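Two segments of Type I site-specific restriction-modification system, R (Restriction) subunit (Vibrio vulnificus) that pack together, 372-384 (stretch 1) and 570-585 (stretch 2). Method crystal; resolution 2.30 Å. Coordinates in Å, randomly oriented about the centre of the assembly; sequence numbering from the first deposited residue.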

# COMPACT_ATOMS: atom_id res chain seq x y z
N ALA A 372 -5.59 -8.26 -1.50
CA ALA A 372 -6.52 -9.24 -2.04
C ALA A 372 -7.02 -9.05 -3.46
O ALA A 372 -7.28 -7.93 -3.90
CB ALA A 372 -7.71 -9.39 -1.09
N PRO A 373 -7.14 -10.15 -4.22
CA PRO A 373 -7.63 -10.08 -5.61
C PRO A 373 -9.17 -9.88 -5.62
O PRO A 373 -9.81 -10.05 -4.59
CB PRO A 373 -7.17 -11.42 -6.20
CG PRO A 373 -7.19 -12.33 -5.00
CD PRO A 373 -6.55 -11.47 -3.94
N TYR A 374 -9.76 -9.56 -6.77
CA TYR A 374 -11.20 -9.31 -6.80
C TYR A 374 -11.94 -9.75 -8.05
O TYR A 374 -11.33 -9.93 -9.11
CB TYR A 374 -11.43 -7.80 -6.60
CG TYR A 374 -10.66 -6.94 -7.59
CD1 TYR A 374 -11.14 -6.73 -8.89
CD2 TYR A 374 -9.40 -6.41 -7.27
CE1 TYR A 374 -10.39 -6.02 -9.82
CE2 TYR A 374 -8.65 -5.71 -8.20
CZ TYR A 374 -9.14 -5.52 -9.47
OH TYR A 374 -8.37 -4.83 -10.37
N ARG A 375 -13.25 -9.94 -7.91
CA ARG A 375 -14.11 -10.31 -9.03
C ARG A 375 -15.04 -9.13 -9.28
O ARG A 375 -15.54 -8.53 -8.34
CB ARG A 375 -14.98 -11.53 -8.72
CG ARG A 375 -14.28 -12.86 -8.82
CD ARG A 375 -13.38 -13.11 -7.63
NE ARG A 375 -12.54 -14.29 -7.82
CZ ARG A 375 -13.00 -15.54 -7.86
NH1 ARG A 375 -14.30 -15.79 -7.70
NH2 ARG A 375 -12.16 -16.54 -8.07
N VAL A 376 -15.27 -8.79 -10.54
CA VAL A 376 -16.19 -7.71 -10.83
C VAL A 376 -17.48 -8.29 -11.41
O VAL A 376 -17.46 -9.13 -12.30
CB VAL A 376 -15.63 -6.68 -11.83
CG1 VAL A 376 -16.69 -5.62 -12.09
CG2 VAL A 376 -14.37 -6.04 -11.30
N HIS A 377 -18.61 -7.84 -10.87
CA HIS A 377 -19.92 -8.25 -11.33
C HIS A 377 -20.61 -6.95 -11.67
O HIS A 377 -21.07 -6.23 -10.78
CB HIS A 377 -20.70 -8.97 -10.23
CG HIS A 377 -19.99 -10.17 -9.67
ND1 HIS A 377 -19.57 -11.22 -10.46
CD2 HIS A 377 -19.64 -10.49 -8.40
CE1 HIS A 377 -18.99 -12.13 -9.70
NE2 HIS A 377 -19.02 -11.72 -8.45
N ARG A 378 -20.61 -6.62 -12.96
CA ARG A 378 -21.22 -5.40 -13.46
C ARG A 378 -22.70 -5.75 -13.66
O ARG A 378 -23.03 -6.79 -14.23
CB ARG A 378 -20.55 -5.01 -14.78
CG ARG A 378 -20.78 -3.60 -15.28
CD ARG A 378 -19.48 -3.00 -15.87
NE ARG A 378 -18.67 -3.97 -16.60
CZ ARG A 378 -19.06 -4.58 -17.72
NH1 ARG A 378 -20.26 -4.33 -18.22
NH2 ARG A 378 -18.27 -5.46 -18.32
N VAL A 379 -23.59 -4.90 -13.15
CA VAL A 379 -25.02 -5.15 -13.29
C VAL A 379 -25.69 -3.97 -13.96
O VAL A 379 -25.71 -2.87 -13.40
CB VAL A 379 -25.69 -5.34 -11.93
CG1 VAL A 379 -27.14 -5.75 -12.13
CG2 VAL A 379 -24.94 -6.39 -11.14
N ILE A 380 -26.22 -4.18 -15.15
CA ILE A 380 -26.88 -3.09 -15.84
C ILE A 380 -28.39 -3.32 -15.94
O ILE A 380 -28.87 -4.45 -16.09
CB ILE A 380 -26.30 -2.87 -17.27
CG1 ILE A 380 -26.90 -1.60 -17.88
CG2 ILE A 380 -26.65 -4.04 -18.17
CD1 ILE A 380 -26.51 -0.32 -17.18
N SER A 381 -29.13 -2.22 -15.84
CA SER A 381 -30.58 -2.28 -15.92
C SER A 381 -31.01 -2.47 -17.39
O SER A 381 -30.48 -1.82 -18.30
CB SER A 381 -31.17 -1.00 -15.34
OG SER A 381 -30.71 -0.78 -14.00
N GLU A 382 -31.98 -3.36 -17.60
CA GLU A 382 -32.48 -3.68 -18.94
C GLU A 382 -32.80 -2.48 -19.83
O GLU A 382 -32.49 -2.50 -21.02
CB GLU A 382 -33.74 -4.53 -18.83
CG GLU A 382 -34.12 -5.26 -20.10
CD GLU A 382 -35.45 -5.98 -19.95
OE1 GLU A 382 -36.04 -5.90 -18.85
OE2 GLU A 382 -35.90 -6.61 -20.94
N VAL A 383 -33.41 -1.45 -19.27
CA VAL A 383 -33.77 -0.30 -20.09
C VAL A 383 -32.58 0.13 -20.94
O VAL A 383 -32.74 0.68 -22.03
CB VAL A 383 -34.28 0.86 -19.22
CG1 VAL A 383 -35.32 0.33 -18.25
CG2 VAL A 383 -33.13 1.54 -18.49
N ASP A 384 -31.37 -0.11 -20.45
CA ASP A 384 -30.21 0.22 -21.25
C ASP A 384 -29.63 -1.10 -21.71
O ASP A 384 -29.08 -1.86 -20.92
CB ASP A 384 -29.16 1.00 -20.45
CG ASP A 384 -28.53 2.11 -21.27
OD1 ASP A 384 -29.29 2.84 -21.96
OD2 ASP A 384 -27.30 2.28 -21.23
N PHE A 570 -2.25 0.34 -12.52
CA PHE A 570 -2.17 0.39 -11.07
C PHE A 570 -2.90 -0.77 -10.40
O PHE A 570 -2.46 -1.27 -9.36
CB PHE A 570 -2.73 1.72 -10.55
CG PHE A 570 -2.38 2.00 -9.12
CD1 PHE A 570 -1.12 2.50 -8.79
CD2 PHE A 570 -3.28 1.74 -8.10
CE1 PHE A 570 -0.78 2.73 -7.47
CE2 PHE A 570 -2.94 1.97 -6.78
CZ PHE A 570 -1.68 2.47 -6.47
N ASP A 571 -4.01 -1.22 -10.99
CA ASP A 571 -4.79 -2.29 -10.39
C ASP A 571 -4.62 -3.68 -10.99
O ASP A 571 -4.97 -4.66 -10.34
CB ASP A 571 -6.29 -1.98 -10.43
CG ASP A 571 -6.60 -0.52 -10.20
OD1 ASP A 571 -5.85 0.14 -9.43
OD2 ASP A 571 -7.60 -0.04 -10.78
N GLY A 572 -4.08 -3.77 -12.20
CA GLY A 572 -3.97 -5.07 -12.83
C GLY A 572 -5.39 -5.39 -13.29
O GLY A 572 -6.27 -4.56 -13.12
N TYR A 573 -5.62 -6.57 -13.85
CA TYR A 573 -6.96 -6.95 -14.31
C TYR A 573 -7.63 -7.80 -13.24
O TYR A 573 -6.95 -8.40 -12.40
CB TYR A 573 -6.91 -7.74 -15.63
CG TYR A 573 -6.32 -6.97 -16.80
CD1 TYR A 573 -4.95 -7.00 -17.06
CD2 TYR A 573 -7.12 -6.16 -17.60
CE1 TYR A 573 -4.40 -6.24 -18.10
CE2 TYR A 573 -6.58 -5.39 -18.63
CZ TYR A 573 -5.22 -5.44 -18.87
OH TYR A 573 -4.68 -4.67 -19.87
N PRO A 574 -8.96 -7.85 -13.22
CA PRO A 574 -9.57 -8.68 -12.18
C PRO A 574 -9.55 -10.16 -12.58
O PRO A 574 -9.46 -10.48 -13.77
CB PRO A 574 -10.98 -8.12 -12.08
CG PRO A 574 -11.27 -7.76 -13.49
CD PRO A 574 -9.99 -7.06 -13.93
N GLU A 575 -9.61 -11.04 -11.59
CA GLU A 575 -9.61 -12.47 -11.85
C GLU A 575 -10.78 -12.80 -12.75
O GLU A 575 -10.61 -13.39 -13.81
CB GLU A 575 -9.72 -13.24 -10.54
CG GLU A 575 -8.72 -12.77 -9.47
CD GLU A 575 -7.29 -13.20 -9.74
OE1 GLU A 575 -7.06 -14.43 -9.87
OE2 GLU A 575 -6.40 -12.33 -9.81
N ILE A 576 -11.97 -12.40 -12.34
CA ILE A 576 -13.17 -12.64 -13.12
C ILE A 576 -13.88 -11.31 -13.30
O ILE A 576 -13.82 -10.43 -12.43
CB ILE A 576 -14.17 -13.58 -12.43
CG1 ILE A 576 -13.50 -14.89 -12.05
CG2 ILE A 576 -15.34 -13.85 -13.34
CD1 ILE A 576 -12.58 -14.75 -10.90
N GLU A 577 -14.54 -11.16 -14.43
CA GLU A 577 -15.29 -9.96 -14.72
C GLU A 577 -16.44 -10.31 -15.62
O GLU A 577 -16.24 -10.72 -16.76
CB GLU A 577 -14.42 -8.91 -15.41
CG GLU A 577 -15.19 -7.62 -15.74
CD GLU A 577 -14.39 -6.60 -16.54
OE1 GLU A 577 -13.15 -6.71 -16.61
OE2 GLU A 577 -15.01 -5.68 -17.11
N ASP A 578 -17.66 -10.17 -15.10
CA ASP A 578 -18.83 -10.42 -15.91
C ASP A 578 -19.87 -9.34 -15.71
O ASP A 578 -19.77 -8.52 -14.80
CB ASP A 578 -19.43 -11.82 -15.67
CG ASP A 578 -19.49 -12.21 -14.21
OD1 ASP A 578 -19.86 -11.37 -13.36
OD2 ASP A 578 -19.18 -13.38 -13.92
N GLU A 579 -20.85 -9.34 -16.60
CA GLU A 579 -21.91 -8.36 -16.62
C GLU A 579 -23.24 -9.08 -16.76
O GLU A 579 -23.33 -10.08 -17.47
CB GLU A 579 -21.64 -7.44 -17.80
CG GLU A 579 -22.76 -6.55 -18.22
CD GLU A 579 -22.53 -6.00 -19.61
OE1 GLU A 579 -21.45 -5.42 -19.84
OE2 GLU A 579 -23.43 -6.14 -20.46
N VAL A 580 -24.25 -8.60 -16.05
CA VAL A 580 -25.57 -9.21 -16.13
C VAL A 580 -26.60 -8.12 -16.31
O VAL A 580 -26.42 -7.00 -15.83
CB VAL A 580 -25.92 -10.02 -14.85
CG1 VAL A 580 -25.02 -11.23 -14.73
CG2 VAL A 580 -25.79 -9.13 -13.63
N VAL A 581 -27.66 -8.43 -17.05
CA VAL A 581 -28.73 -7.47 -17.29
C VAL A 581 -29.82 -7.77 -16.28
O VAL A 581 -30.12 -8.92 -15.96
CB VAL A 581 -29.27 -7.60 -18.71
CG1 VAL A 581 -30.50 -6.72 -18.88
CG2 VAL A 581 -28.19 -7.16 -19.69
N ILE A 582 -30.44 -6.73 -15.76
CA ILE A 582 -31.45 -6.94 -14.73
C ILE A 582 -32.71 -6.14 -15.05
O ILE A 582 -32.61 -5.05 -15.62
CB ILE A 582 -30.78 -6.55 -13.37
CG1 ILE A 582 -30.28 -7.82 -12.68
CG2 ILE A 582 -31.66 -5.66 -12.56
CD1 ILE A 582 -31.18 -8.34 -11.60
N ASP A 583 -33.89 -6.68 -14.72
CA ASP A 583 -35.14 -5.97 -15.00
C ASP A 583 -35.49 -4.99 -13.89
O ASP A 583 -34.73 -4.84 -12.93
CB ASP A 583 -36.33 -6.94 -15.22
CG ASP A 583 -36.73 -7.71 -13.95
OD1 ASP A 583 -36.42 -7.25 -12.83
OD2 ASP A 583 -37.38 -8.77 -14.08
N GLU A 584 -36.63 -4.32 -14.01
CA GLU A 584 -37.03 -3.34 -13.01
C GLU A 584 -37.32 -3.89 -11.63
O GLU A 584 -37.55 -3.12 -10.71
CB GLU A 584 -38.23 -2.52 -13.50
CG GLU A 584 -37.89 -1.59 -14.66
CD GLU A 584 -36.71 -0.67 -14.34
OE1 GLU A 584 -36.88 0.22 -13.48
OE2 GLU A 584 -35.62 -0.85 -14.93
N ASP A 585 -37.30 -5.21 -11.46
CA ASP A 585 -37.55 -5.80 -10.14
C ASP A 585 -36.27 -6.39 -9.55
O ASP A 585 -36.28 -6.94 -8.44
CB ASP A 585 -38.60 -6.92 -10.20
CG ASP A 585 -39.98 -6.42 -10.55
OD1 ASP A 585 -40.59 -5.70 -9.72
OD2 ASP A 585 -40.46 -6.75 -11.65
O HOH W 1 -7.68 -9.27 -9.12
O HOH W 2 -33.48 -2.34 -12.53

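Parallel pairing of two β-strands lets segments far apart in sequence zip together through their backbones while their side chains sort onto alternate faces, and the packing of 570-585 against 372-384 illustrates the principle well. The approach begins outside the ladder. At the end of a helix, Asp-571 offers its carbonyl to the edge of the Tyr-374 ring, a weak hydrogen bond of 3.4 Å from Tyr-374 OH to Asp-571 O. Gly-572 then leaves helical geometry with positive phi, a conformation that favours glycine. Pro-574 packs tightly on the same tyrosine, its CB 3.1 Å from Tyr-374 CE1.

Glu-575 makes the first backbone link, Glu-575 N to Tyr-374 O at 3.2 Å. Ile-576 lays its CD1 over one face of the Arg-375 guanidinium. From Ile-576 onward the pattern characteristic of parallel strands takes over: one residue is bonded through both its N and O to two residues of its neighbour. Thus Val-376 N donates to Ile-576 O (2.9 Å) and Val-376 O accepts from Asp-578 N (3.0 Å), straddling Glu-577.

Side chains reinforce this register. Glu-577 forms a long salt bridge, 3.5 Å from Glu-577 OE2 to Arg-378 NH2. On the other face, the carboxylate of Asp-578 receives a nearly linear hydrogen bond, His-377 ND1 to Asp-578 OD1, of 2.9 Å. Glu-579 shares the face of Glu-577 and Arg-378 and also forms a salt bridge to that guanidinium, but the contact is modelled too close for its length to be trusted.

Further along, charge gives way to hydrocarbon. Val-580 meets Val-379, CG2 to CG2 at 3.8 Å, and Val-581 meets Ile-380 on the face used by Arg-378. Ile-582 closes the ladder: its N binds Ile-380 O at 2.8 Å, and its O accepts from Glu-382 N at 2.7 Å, where stretch 1 enters a type I turn.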